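Local coordinates for ferrichrome ABC transporter substrate-binding protein (Staphylococcus pseudintermedius, PDB 5FLY), which probably binds ferrichrome-type iron siderophores outside the cell and delivers them to an ABC transporter for uptake, at residues P33-Y41 with Y259-V267; F106-L114 with N174-A185. One frame throughout, in Å; residues are numbered along the deposited sequence.

Both contacts join the first part of the chain, at or just after the parallel sheet, to segments from its second half, and both reach the bound polyether, yet they share no helix. Contact 1 is buried: helix 36-41 meets the start of helix 262-278 through glycine backbone, proline and tyrosine rings, with waters instead of direct hydrogen bonds across it. Contact 2, only partly buried and nested within the loop that contact 1 closes, sets 106-114 against 174-185 and is more polar, with direct bonds to Asn-174. The two meet where Asn-260 ND2 probably donates to Glu-180 OE2 and where Tyr-35 stacks on Phe-106.

Contact 1: P33-Y41 with Y259-V267; sequences PTYAGGLKY and YNDPYTLDV. With 7PG (2,5,8,11,14,17,20,23-octaoxapentacosan-25-ol), chain P.
Tyr-41 turns its ring edge into the face of Tyr-263, a T-shaped pair with planes at 79° in which Tyr-41 CD1 stands 3.7 Å from Tyr-263 CZ. A chi1 of -166° swings the Tyr-41 ring away from its backbone N and over Pro-262, whose CB makes a CH-pi contact over the ring centre. The far end of Tyr-263 reaches back along helix 36-41: its OH sits 3.4 Å from Tyr-41 CA, and the stem of Lys-40 passes close by. The edge of the Tyr-263 ring faces Gly-37 O, with Tyr-263 CE2 3.3 Å from it. The same oxygen accepts the helix bond from Tyr-41 N.

Deeper in, the backbone of Gly-37 and Gly-38 meets the side chains of Asp-261 and Pro-262, with Gly-37 CA 3.7 Å from Asp-261 CB. The axes of 36-41 and 262-267 pass 8.8 Å apart at 99°. In this class III solute-binding protein the contact ties the first helix of the N-terminal lobe to the start of the C-terminal helix, 262-278. Asp-261 is that helix's N-cap: OD2 takes Thr-264 N from above the carboxylate plane and Tyr-263 N weakly, while Asp-261 OD1 receives Thr-264 OG1 at 2.7 Å.

Water does the polar bridging. One molecule accepts from Gly-37 N and lies within hydrogen-bonding distance of Pro-33 O and, weakly, of Asp-261 OD1 across the contact; which acceptors get its protons is uncertain. A second accepts from Asn-260 N and donates to Thr-34 O. The amide of Asn-260 is held by Glu-180 and Gln-116. Nearer the ligand pocket, Tyr-259 slants against Pro-33, its OH 3.5 Å from Pro-33 CB. Thr-34 OG1, hydrogen-bonded to Tyr-88, approaches C15 of the bound polyether to 3.8 Å.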
loop_
_atom_site.group_PDB
_atom_site.type_symbol
_atom_site.label_atom_id
_atom_site.label_comp_id
_atom_site.label_asym_id
_atom_site.label_seq_id
_atom_site.Cartn_x
_atom_site.Cartn_y
_atom_site.Cartn_z
ATOM N N PRO A 33 -6.580 -5.848 -4.765
ATOM C CA PRO A 33 -6.459 -4.438 -5.154
ATOM C C PRO A 33 -5.059 -3.854 -4.984
ATOM O O PRO A 33 -4.743 -2.865 -5.638
ATOM C CB PRO A 33 -7.460 -3.732 -4.236
ATOM C CG PRO A 33 -7.721 -4.676 -3.107
ATOM C CD PRO A 33 -7.585 -6.044 -3.708
ATOM N N THR A 34 -4.248 -4.446 -4.116
ATOM C CA THR A 34 -2.859 -4.039 -3.970
ATOM C C THR A 34 -2.127 -3.937 -5.305
ATOM O O THR A 34 -1.317 -3.029 -5.481
ATOM C CB THR A 34 -2.120 -5.021 -3.038
ATOM O OG1 THR A 34 -2.723 -4.936 -1.734
ATOM C CG2 THR A 34 -0.639 -4.714 -2.958
ATOM N N TYR A 35 -2.428 -4.842 -6.236
ATOM C CA TYR A 35 -1.686 -4.947 -7.498
ATOM C C TYR A 35 -2.380 -4.228 -8.660
ATOM O O TYR A 35 -1.824 -4.135 -9.753
ATOM C CB TYR A 35 -1.451 -6.437 -7.835
ATOM C CG TYR A 35 -0.807 -7.116 -6.659
ATOM C CD1 TYR A 35 0.548 -6.935 -6.379
ATOM C CD2 TYR A 35 -1.563 -7.874 -5.776
ATOM C CE1 TYR A 35 1.130 -7.494 -5.269
ATOM C CE2 TYR A 35 -0.998 -8.443 -4.674
ATOM C CZ TYR A 35 0.359 -8.243 -4.414
ATOM O OH TYR A 35 0.947 -8.791 -3.308
ATOM N N ALA A 36 -3.569 -3.692 -8.420
ATOM C CA ALA A 36 -4.347 -3.083 -9.493
ATOM C C ALA A 36 -3.719 -1.812 -10.033
ATOM O O ALA A 36 -3.593 -1.667 -11.256
ATOM C CB ALA A 36 -5.769 -2.815 -9.013
ATOM N N GLY A 37 -3.327 -0.891 -9.153
ATOM C CA GLY A 37 -2.764 0.373 -9.602
ATOM C C GLY A 37 -1.493 0.173 -10.400
ATOM O O GLY A 37 -1.263 0.849 -11.407
ATOM N N GLY A 38 -0.655 -0.750 -9.946
ATOM C CA GLY A 38 0.630 -0.973 -10.599
ATOM C C GLY A 38 0.510 -1.539 -12.002
ATOM O O GLY A 38 1.260 -1.175 -12.917
ATOM N N LEU A 39 -0.421 -2.463 -12.186
ATOM C CA LEU A 39 -0.639 -3.032 -13.499
ATOM C C LEU A 39 -1.285 -2.010 -14.440
ATOM O O LEU A 39 -0.947 -1.944 -15.611
ATOM C CB LEU A 39 -1.490 -4.287 -13.380
ATOM C CG LEU A 39 -0.731 -5.507 -12.845
ATOM C CD1 LEU A 39 -1.734 -6.574 -12.365
ATOM C CD2 LEU A 39 0.210 -6.072 -13.918
ATOM N N LYS A 40 -2.210 -1.208 -13.917
ATOM C CA LYS A 40 -2.851 -0.138 -14.696
ATOM C C LYS A 40 -1.810 0.905 -15.132
ATOM O O LYS A 40 -1.814 1.391 -16.269
ATOM C CB LYS A 40 -3.953 0.514 -13.868
ATOM C CG LYS A 40 -4.507 1.828 -14.412
ATOM C CD LYS A 40 -5.120 1.689 -15.771
ATOM C CE LYS A 40 -5.544 3.062 -16.338
ATOM N NZ LYS A 40 -6.061 2.950 -17.740
ATOM N N TYR A 41 -0.891 1.217 -14.230
ATOM C CA TYR A 41 0.149 2.203 -14.506
ATOM C C TYR A 41 1.006 1.750 -15.684
ATOM O O TYR A 41 1.539 2.569 -16.448
ATOM C CB TYR A 41 1.008 2.410 -13.258
ATOM C CG TYR A 41 1.896 3.622 -13.276
ATOM C CD1 TYR A 41 1.399 4.868 -12.921
ATOM C CD2 TYR A 41 3.233 3.522 -13.631
ATOM C CE1 TYR A 41 2.215 5.977 -12.927
ATOM C CE2 TYR A 41 4.058 4.627 -13.627
ATOM C CZ TYR A 41 3.538 5.856 -13.283
ATOM O OH TYR A 41 4.349 6.966 -13.269
ATOM N N TYR A 259 -3.233 2.260 -0.215
ATOM C CA TYR A 259 -2.468 1.485 -1.201
ATOM C C TYR A 259 -1.016 1.977 -1.376
ATOM O O TYR A 259 -0.629 3.009 -0.825
ATOM C CB TYR A 259 -3.245 1.480 -2.534
ATOM C CG TYR A 259 -4.553 0.736 -2.352
ATOM C CD1 TYR A 259 -4.556 -0.644 -2.256
ATOM C CD2 TYR A 259 -5.758 1.407 -2.202
ATOM C CE1 TYR A 259 -5.725 -1.350 -2.051
ATOM C CE2 TYR A 259 -6.944 0.701 -1.986
ATOM C CZ TYR A 259 -6.909 -0.674 -1.907
ATOM O OH TYR A 259 -8.064 -1.394 -1.693
ATOM N N ASN A 260 -0.206 1.214 -2.113
ATOM C CA ASN A 260 1.192 1.576 -2.339
ATOM C C ASN A 260 1.613 1.384 -3.795
ATOM O O ASN A 260 2.783 1.193 -4.091
ATOM C CB ASN A 260 2.132 0.791 -1.390
ATOM C CG ASN A 260 2.053 -0.733 -1.551
ATOM O OD1 ASN A 260 1.460 -1.263 -2.486
ATOM N ND2 ASN A 260 2.675 -1.444 -0.614
ATOM N N ASP A 261 0.629 1.436 -4.688
ATOM C CA ASP A 261 0.864 1.457 -6.133
ATOM C C ASP A 261 1.417 2.821 -6.596
ATOM O O ASP A 261 1.310 3.821 -5.884
ATOM C CB ASP A 261 -0.444 1.177 -6.842
ATOM C CG ASP A 261 -1.445 2.263 -6.573
ATOM O OD1 ASP A 261 -2.114 2.193 -5.517
ATOM O OD2 ASP A 261 -1.497 3.236 -7.377
ATOM N N PRO A 262 1.960 2.891 -7.821
ATOM C CA PRO A 262 2.531 4.170 -8.287
ATOM C C PRO A 262 1.563 5.363 -8.290
ATOM O O PRO A 262 2.037 6.482 -8.062
ATOM C CB PRO A 262 2.999 3.842 -9.714
ATOM C CG PRO A 262 3.285 2.336 -9.662
ATOM C CD PRO A 262 2.242 1.777 -8.743
ATOM N N TYR A 263 0.273 5.177 -8.576
ATOM C CA TYR A 263 -0.659 6.310 -8.560
ATOM C C TYR A 263 -0.786 6.828 -7.133
ATOM O O TYR A 263 -0.658 8.015 -6.877
ATOM C CB TYR A 263 -2.042 5.927 -9.092
ATOM C CG TYR A 263 -2.094 5.580 -10.555
ATOM C CD1 TYR A 263 -2.137 6.577 -11.526
ATOM C CD2 TYR A 263 -2.142 4.251 -10.969
ATOM C CE1 TYR A 263 -2.199 6.255 -12.871
ATOM C CE2 TYR A 263 -2.215 3.917 -12.303
ATOM C CZ TYR A 263 -2.236 4.922 -13.255
ATOM O OH TYR A 263 -2.303 4.605 -14.600
ATOM N N THR A 264 -1.011 5.911 -6.203
ATOM C CA THR A 264 -1.185 6.276 -4.804
ATOM C C THR A 264 0.097 6.870 -4.262
ATOM O O THR A 264 0.058 7.848 -3.515
ATOM C CB THR A 264 -1.605 5.073 -3.940
ATOM O OG1 THR A 264 -2.856 4.549 -4.414
ATOM C CG2 THR A 264 -1.758 5.503 -2.497
ATOM N N LEU A 265 1.230 6.287 -4.648
ATOM C CA LEU A 265 2.536 6.774 -4.215
ATOM C C LEU A 265 2.735 8.231 -4.633
ATOM O O LEU A 265 3.180 9.044 -3.831
ATOM C CB LEU A 265 3.656 5.889 -4.770
ATOM C CG LEU A 265 3.832 4.495 -4.165
ATOM C CD1 LEU A 265 4.821 3.662 -5.012
ATOM C CD2 LEU A 265 4.288 4.548 -2.711
ATOM N N ASP A 266 2.380 8.581 -5.867
ATOM C CA ASP A 266 2.543 9.972 -6.315
ATOM C C ASP A 266 1.704 10.930 -5.466
ATOM O O ASP A 266 2.189 11.966 -5.019
ATOM C CB ASP A 266 2.173 10.125 -7.799
ATOM C CG ASP A 266 3.245 9.582 -8.744
ATOM O OD1 ASP A 266 4.416 9.434 -8.320
ATOM O OD2 ASP A 266 2.912 9.327 -9.933
ATOM N N VAL A 267 0.450 10.564 -5.227
ATOM C CA VAL A 267 -0.458 11.401 -4.467
ATOM C C VAL A 267 -0.002 11.557 -3.015
ATOM O O VAL A 267 0.025 12.679 -2.474
ATOM C CB VAL A 267 -1.887 10.820 -4.516
ATOM C CG1 VAL A 267 -2.831 11.586 -3.598
ATOM C CG2 VAL A 267 -2.398 10.870 -5.947
HETATM C C2 7PG P . -8.015 -1.999 2.709
HETATM O O1 7PG P . -8.879 -1.246 3.516
HETATM C C3 7PG P . -8.416 -1.082 4.825
HETATM C C4 7PG P . -9.129 -2.057 5.758
HETATM O O2 7PG P . -8.966 -1.680 7.099
HETATM C C5 7PG P . -7.639 -1.489 7.496
HETATM C C6 7PG P . -7.411 -1.955 8.930
HETATM O O3 7PG P . -6.118 -2.487 9.047
HETATM C C7 7PG P . -5.970 -3.839 8.713
HETATM C C8 7PG P . -4.480 -4.163 8.581
HETATM O O4 7PG P . -4.244 -5.468 8.114
HETATM C C9 7PG P . -4.806 -5.751 6.871
HETATM C C10 7PG P . -4.045 -6.819 6.082
HETATM O O5 7PG P . -4.208 -6.502 4.722
HETATM C C11 7PG P . -3.372 -7.139 3.795
HETATM C C12 7PG P . -3.303 -6.294 2.519
HETATM O O6 7PG P . -1.984 -5.874 2.276
HETATM C C13 7PG P . -1.637 -4.573 2.667
HETATM C C14 7PG P . -2.337 -3.551 1.778
HETATM O O7 7PG P . -1.421 -2.547 1.448
HETATM C C15 7PG P . -1.645 -1.918 0.214
HETATM O O HOH W 1 -3.324 -0.506 -6.314
HETATM O O HOH W 2 -1.105 -1.151 -3.452
#

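Contact 2: F106-L114 with N174-A185. With 7PG (2,5,8,11,14,17,20,23-octaoxapentacosan-25-ol), chain P.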
loop_
_atom_site.group_PDB
_atom_site.type_symbol
_atom_site.label_atom_id
_atom_site.label_comp_id
_atom_site.label_asym_id
_atom_site.label_seq_id
_atom_site.Cartn_x
_atom_site.Cartn_y
_atom_site.Cartn_z
ATOM N N PHE A 106 -0.483 -13.866 -4.613
ATOM C CA PHE A 106 0.642 -13.256 -3.932
ATOM C C PHE A 106 0.590 -13.379 -2.417
ATOM O O PHE A 106 -0.434 -13.104 -1.785
ATOM C CB PHE A 106 0.725 -11.777 -4.278
ATOM C CG PHE A 106 1.359 -11.491 -5.614
ATOM C CD1 PHE A 106 2.737 -11.451 -5.740
ATOM C CD2 PHE A 106 0.575 -11.251 -6.729
ATOM C CE1 PHE A 106 3.328 -11.199 -6.975
ATOM C CE2 PHE A 106 1.150 -10.976 -7.949
ATOM C CZ PHE A 106 2.532 -10.965 -8.074
ATOM N N ASP A 107 1.734 -13.767 -1.865
ATOM C CA ASP A 107 2.036 -13.600 -0.439
ATOM C C ASP A 107 2.563 -12.174 -0.331
ATOM O O ASP A 107 3.748 -11.909 -0.561
ATOM C CB ASP A 107 3.056 -14.652 0.041
ATOM C CG ASP A 107 3.245 -14.699 1.572
ATOM O OD1 ASP A 107 2.885 -13.792 2.351
ATOM O OD2 ASP A 107 3.832 -15.695 2.001
ATOM N N TYR A 108 1.642 -11.250 -0.067
ATOM C CA TYR A 108 1.920 -9.814 -0.107
ATOM C C TYR A 108 3.248 -9.430 0.557
ATOM O O TYR A 108 4.072 -8.713 -0.027
ATOM C CB TYR A 108 0.785 -9.041 0.564
ATOM C CG TYR A 108 1.173 -7.609 0.812
ATOM C CD1 TYR A 108 1.206 -6.712 -0.236
ATOM C CD2 TYR A 108 1.562 -7.172 2.078
ATOM C CE1 TYR A 108 1.591 -5.410 -0.046
ATOM C CE2 TYR A 108 1.961 -5.864 2.284
ATOM C CZ TYR A 108 1.970 -4.988 1.213
ATOM O OH TYR A 108 2.351 -3.680 1.382
ATOM N N ALA A 109 3.464 -9.925 1.771
ATOM C CA ALA A 109 4.590 -9.479 2.582
ATOM C C ALA A 109 5.968 -9.874 2.039
ATOM O O ALA A 109 6.983 -9.378 2.530
ATOM C CB ALA A 109 4.435 -9.994 4.008
ATOM N N LYS A 110 6.015 -10.732 1.021
ATOM C CA LYS A 110 7.296 -11.159 0.450
ATOM C C LYS A 110 7.937 -10.132 -0.487
ATOM O O LYS A 110 9.092 -10.303 -0.885
ATOM C CB LYS A 110 7.116 -12.479 -0.301
ATOM C CG LYS A 110 6.761 -13.642 0.587
ATOM C CD LYS A 110 7.876 -13.938 1.558
ATOM C CE LYS A 110 7.547 -15.113 2.453
ATOM N NZ LYS A 110 8.700 -15.375 3.356
ATOM N N TYR A 111 7.202 -9.074 -0.824
ATOM C CA TYR A 111 7.696 -8.019 -1.720
ATOM C C TYR A 111 7.610 -6.648 -1.056
ATOM O O TYR A 111 6.534 -6.251 -0.600
ATOM C CB TYR A 111 6.883 -7.966 -3.024
ATOM C CG TYR A 111 6.991 -9.197 -3.897
ATOM C CD1 TYR A 111 6.180 -10.305 -3.690
ATOM C CD2 TYR A 111 7.910 -9.243 -4.939
ATOM C CE1 TYR A 111 6.291 -11.427 -4.499
ATOM C CE2 TYR A 111 8.019 -10.357 -5.753
ATOM C CZ TYR A 111 7.208 -11.444 -5.526
ATOM O OH TYR A 111 7.317 -12.548 -6.358
ATOM N N ASN A 112 8.718 -5.910 -1.018
ATOM C CA ASN A 112 8.605 -4.500 -0.653
ATOM C C ASN A 112 7.992 -3.785 -1.850
ATOM O O ASN A 112 7.823 -4.375 -2.916
ATOM C CB ASN A 112 9.948 -3.885 -0.212
ATOM C CG ASN A 112 10.949 -3.694 -1.352
ATOM O OD1 ASN A 112 10.618 -3.245 -2.446
ATOM N ND2 ASN A 112 12.205 -4.015 -1.072
ATOM N N TYR A 113 7.628 -2.525 -1.666
ATOM C CA TYR A 113 6.780 -1.840 -2.631
ATOM C C TYR A 113 7.443 -1.627 -3.988
ATOM O O TYR A 113 6.758 -1.574 -5.000
ATOM C CB TYR A 113 6.306 -0.511 -2.036
ATOM C CG TYR A 113 7.297 0.626 -2.014
ATOM C CD1 TYR A 113 8.407 0.616 -1.176
ATOM C CD2 TYR A 113 7.065 1.750 -2.780
ATOM C CE1 TYR A 113 9.299 1.681 -1.165
ATOM C CE2 TYR A 113 7.931 2.809 -2.771
ATOM C CZ TYR A 113 9.040 2.781 -1.955
ATOM O OH TYR A 113 9.880 3.878 -1.974
ATOM N N LEU A 114 8.769 -1.523 -4.010
ATOM C CA LEU A 114 9.493 -1.384 -5.273
ATOM C C LEU A 114 9.630 -2.738 -5.983
ATOM O O LEU A 114 9.377 -2.842 -7.186
ATOM C CB LEU A 114 10.876 -0.756 -5.033
ATOM C CG LEU A 114 10.849 0.660 -4.440
ATOM C CD1 LEU A 114 12.250 1.200 -4.183
ATOM C CD2 LEU A 114 10.105 1.623 -5.327
ATOM N N ASN A 174 6.133 -1.271 5.435
ATOM C CA ASN A 174 5.602 -1.598 4.108
ATOM C C ASN A 174 4.193 -2.185 4.194
ATOM O O ASN A 174 3.957 -3.310 3.739
ATOM C CB ASN A 174 6.569 -2.579 3.399
ATOM C CG ASN A 174 6.479 -2.526 1.872
ATOM O OD1 ASN A 174 7.323 -1.914 1.212
ATOM N ND2 ASN A 174 5.497 -3.208 1.306
ATOM N N TRP A 175 3.254 -1.422 4.759
ATOM C CA TRP A 175 1.860 -1.861 4.818
ATOM C C TRP A 175 0.891 -0.758 4.382
ATOM O O TRP A 175 -0.227 -0.652 4.887
ATOM C CB TRP A 175 1.525 -2.358 6.224
ATOM C CG TRP A 175 0.575 -3.515 6.181
ATOM C CD1 TRP A 175 -0.785 -3.461 6.200
ATOM C CD2 TRP A 175 0.922 -4.899 6.050
ATOM N NE1 TRP A 175 -1.310 -4.734 6.109
ATOM C CE2 TRP A 175 -0.283 -5.631 6.020
ATOM C CE3 TRP A 175 2.131 -5.590 5.987
ATOM C CZ2 TRP A 175 -0.310 -7.019 5.915
ATOM C CZ3 TRP A 175 2.102 -6.966 5.892
ATOM C CH2 TRP A 175 0.888 -7.661 5.845
ATOM N N GLY A 176 1.312 0.054 3.419
ATOM C CA GLY A 176 0.485 1.147 2.958
ATOM C C GLY A 176 0.343 2.217 4.018
ATOM O O GLY A 176 1.177 2.329 4.908
ATOM N N ARG A 177 -0.710 3.017 3.883
ATOM C CA ARG A 177 -0.994 4.136 4.765
ATOM C C ARG A 177 0.181 5.108 4.849
ATOM O O ARG A 177 0.397 5.740 5.880
ATOM C CB ARG A 177 -1.372 3.631 6.161
ATOM C CG ARG A 177 -2.676 2.872 6.199
ATOM C CD ARG A 177 -2.507 1.409 5.833
ATOM N NE ARG A 177 -3.762 0.681 6.010
ATOM C CZ ARG A 177 -4.022 -0.509 5.483
ATOM N NH1 ARG A 177 -3.125 -1.130 4.730
ATOM N NH2 ARG A 177 -5.195 -1.078 5.707
ATOM N N GLY A 178 0.920 5.240 3.753
ATOM C CA GLY A 178 2.050 6.154 3.722
ATOM C C GLY A 178 3.354 5.602 4.275
ATOM O O GLY A 178 4.380 6.276 4.222
ATOM N N SER A 179 3.336 4.371 4.782
ATOM C CA SER A 179 4.516 3.793 5.414
ATOM C C SER A 179 5.697 3.696 4.445
ATOM O O SER A 179 6.832 3.996 4.814
ATOM C CB SER A 179 4.192 2.413 6.002
ATOM O OG SER A 179 3.788 1.500 4.999
ATOM N N GLU A 180 5.430 3.305 3.202
ATOM C CA GLU A 180 6.508 3.185 2.228
ATOM C C GLU A 180 7.147 4.544 1.975
ATOM O O GLU A 180 8.373 4.664 1.954
ATOM C CB GLU A 180 5.984 2.582 0.937
ATOM C CG GLU A 180 5.483 1.160 1.120
ATOM C CD GLU A 180 4.048 1.055 1.613
ATOM O OE1 GLU A 180 3.346 2.090 1.754
ATOM O OE2 GLU A 180 3.625 -0.108 1.831
ATOM N N VAL A 181 6.320 5.564 1.787
ATOM C CA VAL A 181 6.847 6.898 1.535
ATOM C C VAL A 181 7.625 7.428 2.750
ATOM O O VAL A 181 8.730 7.959 2.603
ATOM C CB VAL A 181 5.719 7.863 1.150
ATOM C CG1 VAL A 181 6.226 9.308 1.138
ATOM C CG2 VAL A 181 5.131 7.460 -0.195
ATOM N N LEU A 182 7.046 7.295 3.941
ATOM C CA LEU A 182 7.610 7.880 5.150
ATOM C C LEU A 182 8.899 7.191 5.595
ATOM O O LEU A 182 9.891 7.874 5.852
ATOM C CB LEU A 182 6.578 7.851 6.269
ATOM C CG LEU A 182 5.375 8.767 6.041
ATOM C CD1 LEU A 182 4.233 8.418 6.985
ATOM C CD2 LEU A 182 5.791 10.248 6.169
ATOM N N TYR A 183 8.902 5.858 5.655
ATOM C CA TYR A 183 10.029 5.120 6.227
ATOM C C TYR A 183 11.087 4.703 5.209
ATOM O O TYR A 183 12.273 4.597 5.556
ATOM C CB TYR A 183 9.529 3.875 6.953
ATOM C CG TYR A 183 8.585 4.182 8.085
ATOM C CD1 TYR A 183 9.008 4.922 9.183
ATOM C CD2 TYR A 183 7.270 3.743 8.052
ATOM C CE1 TYR A 183 8.139 5.200 10.247
ATOM C CE2 TYR A 183 6.394 4.028 9.095
ATOM C CZ TYR A 183 6.839 4.753 10.183
ATOM O OH TYR A 183 5.966 5.020 11.220
ATOM N N GLN A 184 10.674 4.425 3.974
ATOM C CA GLN A 184 11.621 3.973 2.959
ATOM C C GLN A 184 12.041 5.116 2.040
ATOM O O GLN A 184 13.235 5.426 1.949
ATOM C CB GLN A 184 11.037 2.817 2.142
ATOM C CG GLN A 184 10.655 1.616 3.003
ATOM C CD GLN A 184 10.149 0.444 2.196
ATOM O OE1 GLN A 184 10.825 -0.037 1.274
ATOM N NE2 GLN A 184 8.929 -0.009 2.507
ATOM N N ALA A 185 11.085 5.731 1.353
ATOM C CA ALA A 185 11.410 6.783 0.381
ATOM C C ALA A 185 11.997 8.035 1.058
ATOM O O ALA A 185 12.991 8.585 0.570
ATOM C CB ALA A 185 10.182 7.157 -0.438
HETATM C C2 7PG P . -8.015 -1.999 2.709
HETATM O O1 7PG P . -8.879 -1.246 3.516
HETATM C C3 7PG P . -8.416 -1.082 4.825
HETATM C C4 7PG P . -9.129 -2.057 5.758
HETATM O O2 7PG P . -8.966 -1.680 7.099
HETATM C C5 7PG P . -7.639 -1.489 7.496
HETATM C C6 7PG P . -7.411 -1.955 8.930
HETATM O O3 7PG P . -6.118 -2.487 9.047
HETATM C C7 7PG P . -5.970 -3.839 8.713
HETATM C C8 7PG P . -4.480 -4.163 8.581
HETATM O O4 7PG P . -4.244 -5.468 8.114
HETATM C C9 7PG P . -4.806 -5.751 6.871
HETATM C C10 7PG P . -4.045 -6.819 6.082
HETATM O O5 7PG P . -4.208 -6.502 4.722
HETATM C C11 7PG P . -3.372 -7.139 3.795
HETATM C C12 7PG P . -3.303 -6.294 2.519
HETATM O O6 7PG P . -1.984 -5.874 2.276
HETATM C C13 7PG P . -1.637 -4.573 2.667
HETATM C C14 7PG P . -2.337 -3.551 1.778
HETATM O O7 7PG P . -1.421 -2.547 1.448
HETATM C C15 7PG P . -1.645 -1.918 0.214
HETATM O O HOH W 3 4.833 -4.145 -1.210
#
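Tyr-108 points its ring edge at the six-membered ring of Trp-175, an edge-to-face pair with planes at 80° and Tyr-108 CE2 3.7 Å from Trp-175 CE3. One face of Tyr-108 carries O6 of the polyether, while C13 of that ligand lies over the same Trp-175 face that Tyr-108 meets. The rings line the binding cleft between the two lobes of this class III solute-binding fold, and Arg-177, paired with Glu-162, borders the ligand too.

Farther from the ligand, Tyr-113 is sandwiched: Leu-114 CG covers one face, off-centre, and Glu-180 CB the other, over the middle. A chi1 of 77°, CG between backbone N and carbonyl carbon, sets the ring against Glu-180. Glu-180 OE2 takes Gly-176 N and probably Asn-260 ND2. Gln-184 OE1 comes to the ring edge, 3.4 Å from Tyr-113 CE1, with the amide plane square to the ring. Tyr-113 OH is hydrogen-bonded to Trp-137 NE1.

Between these rings stands Asn-174. Tyr-108 OH donates to Asn-174 O at 2.9 Å from well above the carbonyl plane. A water links Asn-174 ND2 to Tyr-111 O, and Asn-174 OD1 accepts twice: from Tyr-113 N at 3.0 Å and, much straighter, from Gln-184 NE2 at 2.8 Å.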